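Local coordinates for protein putative isocitrate dehydrogenase, NAD-dependent (Methylococcus capsulatus, PDB 6LKY) that probably catalyses the NAD-dependent oxidative decarboxylation of isocitrate, with the help of a magnesium ion, at residues Y91-P96 / R116-G121. The protein carries 1 engineered substitution. Sequence-based numbering, arbitrary orientation.
Sequences YANVRP and RENTEG. With CIT (citric acid), chain E.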
loop_
_atom_site.group_PDB
_atom_site.type_symbol
_atom_site.label_atom_id
_atom_site.label_comp_id
_atom_site.label_asym_id
_atom_site.label_seq_id
_atom_site.Cartn_x
_atom_site.Cartn_y
_atom_site.Cartn_z
ATOM N N TYR A 91 19.599 -4.404 -8.997
ATOM C CA TYR A 91 18.277 -4.997 -9.122
ATOM C C TYR A 91 17.625 -5.352 -7.787
ATOM O O TYR A 91 16.402 -5.533 -7.753
ATOM C CB TYR A 91 18.343 -6.223 -10.044
ATOM C CG TYR A 91 19.133 -7.382 -9.493
ATOM C CD1 TYR A 91 18.535 -8.323 -8.662
ATOM C CD2 TYR A 91 20.485 -7.526 -9.786
ATOM C CE1 TYR A 91 19.255 -9.379 -8.148
ATOM C CE2 TYR A 91 21.216 -8.581 -9.279
ATOM C CZ TYR A 91 20.598 -9.505 -8.461
ATOM O OH TYR A 91 21.324 -10.557 -7.959
ATOM N N ALA A 92 18.373 -5.442 -6.686
ATOM C CA ALA A 92 17.785 -5.783 -5.393
ATOM C C ALA A 92 17.763 -4.560 -4.486
ATOM O O ALA A 92 18.804 -3.947 -4.249
ATOM C CB ALA A 92 18.557 -6.915 -4.710
ATOM N N ASN A 93 16.589 -4.205 -3.971
ATOM C CA ASN A 93 16.445 -3.112 -3.015
ATOM C C ASN A 93 16.070 -3.758 -1.684
ATOM O O ASN A 93 14.978 -4.309 -1.550
ATOM C CB ASN A 93 15.396 -2.111 -3.500
ATOM C CG ASN A 93 15.407 -0.792 -2.726
ATOM O OD1 ASN A 93 15.821 -0.725 -1.574
ATOM N ND2 ASN A 93 14.954 0.275 -3.383
ATOM N N VAL A 94 16.998 -3.742 -0.732
ATOM C CA VAL A 94 16.886 -4.470 0.528
ATOM C C VAL A 94 16.600 -3.466 1.633
ATOM O O VAL A 94 17.411 -2.562 1.878
ATOM C CB VAL A 94 18.171 -5.267 0.817
ATOM C CG1 VAL A 94 18.036 -6.094 2.079
ATOM C CG2 VAL A 94 18.545 -6.141 -0.395
ATOM N N ARG A 95 15.444 -3.607 2.285
ATOM C CA ARG A 95 14.970 -2.646 3.281
ATOM C C ARG A 95 14.566 -3.342 4.576
ATOM O O ARG A 95 13.437 -3.863 4.682
ATOM C CB ARG A 95 13.817 -1.825 2.722
ATOM C CG ARG A 95 14.286 -0.883 1.620
ATOM C CD ARG A 95 13.145 -0.177 0.928
ATOM N NE ARG A 95 13.661 0.870 0.059
ATOM C CZ ARG A 95 12.947 1.903 -0.365
ATOM N NH1 ARG A 95 11.666 2.010 -0.036
ATOM N NH2 ARG A 95 13.517 2.810 -1.134
ATOM N N PRO A 96 15.468 -3.397 5.563
ATOM C CA PRO A 96 15.110 -3.950 6.881
ATOM C C PRO A 96 14.257 -2.993 7.696
ATOM O O PRO A 96 14.475 -1.779 7.698
ATOM C CB PRO A 96 16.470 -4.182 7.561
ATOM C CG PRO A 96 17.522 -4.037 6.458
ATOM C CD PRO A 96 16.909 -3.105 5.449
ATOM N N ARG A 116 12.774 -5.740 -2.726
ATOM C CA ARG A 116 11.996 -5.121 -3.788
ATOM C C ARG A 116 12.789 -5.176 -5.085
ATOM O O ARG A 116 13.948 -4.734 -5.135
ATOM C CB ARG A 116 11.619 -3.664 -3.437
ATOM C CG ARG A 116 11.945 -2.649 -4.545
ATOM C CD ARG A 116 10.976 -1.498 -4.696
ATOM N NE ARG A 116 11.424 -0.310 -4.006
ATOM C CZ ARG A 116 11.313 0.945 -4.441
ATOM N NH1 ARG A 116 10.806 1.236 -5.633
ATOM N NH2 ARG A 116 11.769 1.926 -3.677
ATOM N N GLU A 117 12.173 -5.753 -6.114
ATOM C CA GLU A 117 12.706 -5.643 -7.462
ATOM C C GLU A 117 12.866 -4.171 -7.823
ATOM O O GLU A 117 11.956 -3.365 -7.623
ATOM C CB GLU A 117 11.781 -6.347 -8.461
ATOM C CG GLU A 117 12.470 -6.739 -9.771
ATOM C CD GLU A 117 12.842 -5.534 -10.635
ATOM O OE1 GLU A 117 11.993 -4.616 -10.783
ATOM O OE2 GLU A 117 13.984 -5.498 -11.156
ATOM N N ASN A 118 14.026 -3.824 -8.360
ATOM C CA ASN A 118 14.472 -2.448 -8.351
ATOM C C ASN A 118 14.632 -1.854 -9.736
ATOM O O ASN A 118 14.982 -0.675 -9.840
ATOM C CB ASN A 118 15.815 -2.363 -7.608
ATOM C CG ASN A 118 15.960 -1.111 -6.763
ATOM O OD1 ASN A 118 14.977 -0.480 -6.371
ATOM N ND2 ASN A 118 17.207 -0.767 -6.442
ATOM N N THR A 119 14.386 -2.618 -10.805
ATOM C CA THR A 119 14.719 -2.151 -12.141
ATOM C C THR A 119 13.565 -2.136 -13.137
ATOM O O THR A 119 13.715 -1.508 -14.188
ATOM C CB THR A 119 15.861 -2.995 -12.749
ATOM O OG1 THR A 119 15.445 -4.360 -12.859
ATOM C CG2 THR A 119 17.126 -2.909 -11.902
ATOM N N GLU A 120 12.447 -2.821 -12.878
ATOM C CA GLU A 120 11.388 -2.852 -13.894
ATOM C C GLU A 120 9.999 -2.666 -13.268
ATOM O O GLU A 120 9.822 -1.788 -12.411
ATOM C CB GLU A 120 11.486 -4.154 -14.713
ATOM C CG GLU A 120 11.586 -5.440 -13.869
ATOM C CD GLU A 120 11.725 -6.725 -14.703
ATOM O OE1 GLU A 120 12.363 -6.679 -15.782
ATOM O OE2 GLU A 120 11.218 -7.793 -14.266
ATOM N N GLY A 121 9.003 -3.456 -13.683
ATOM C CA GLY A 121 7.645 -3.238 -13.185
ATOM C C GLY A 121 7.109 -1.895 -13.647
ATOM O O GLY A 121 7.333 -1.473 -14.790
HETATM C C1 CIT E . 12.284 5.529 -3.344
HETATM O O1 CIT E . 13.358 5.009 -2.987
HETATM O O2 CIT E . 11.232 5.194 -2.748
HETATM C C2 CIT E . 12.274 6.526 -4.486
HETATM C C3 CIT E . 10.935 6.559 -5.205
HETATM O O7 CIT E . 9.954 7.175 -4.349
HETATM C C4 CIT E . 11.005 7.308 -6.522
HETATM C C5 CIT E . 11.576 8.687 -6.359
HETATM O O3 CIT E . 12.587 9.004 -7.011
HETATM O O4 CIT E . 11.034 9.518 -5.595
HETATM C C6 CIT E . 10.474 5.161 -5.537
HETATM O O5 CIT E . 11.334 4.257 -5.649
HETATM O O6 CIT E . 9.249 4.921 -5.699
#
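The guanidinium groups of Arg95 and Arg116 meet almost at right angles, their planes 82° apart: Arg116 NH2 sits over one face of the Arg95 group, citrate O1 meets the edge of that group in its plane, and Arg95 lies at the edge of Arg116. Asn118 OD1 lies on one face of the Arg116 group, shifted toward its rim. The two arginines extend from neighbouring antiparallel strands of the large mixed sheet of the isocitrate/isopropylmalate dehydrogenase fold, in which Asn93 and Arg116 form a hydrogen-bonded pair. Arg95 NH2 and Arg116 NH2, both donors, come within 3.2 Å without bonding. The citrate, probably from the crystallisation liquor, is likely to ease the repulsion: its O1 accepts from Arg95 NH2 at 2.9 Å, and its O5 is gripped by Arg116 NH1 and NH2. This cluster is consistent with an anion site for the tricarboxylate substrate. Ser234 holds Arg95 NH1, and Asn227 holds Arg116 NH1. The Asn93 amide runs alongside the Arg116 guanidinium, their planes only 16° apart; its ND2 donates to Asn118 OD1 at 3.1 Å, approaching from above that carbonyl's plane, while Asn118 ND2 is bonded to Asn251. Beyond the strand end, Thr119 CG2 packs 3.7 Å from Tyr91 CA. Glu117 folds back at chi2 (-69°) onto its own turn, where OE1 takes Glu120 N at 2.8 Å through its syn lone pair. An alanine in place of Glu117 would probably leave the backbone N-H groups of Thr119 and Glu120 without their carboxylate acceptor and free the turn to shift. Glu117 OE2 takes two donors from one residue, Thr119 OG1 on its syn lone pair and Thr119 N from above the carboxylate plane.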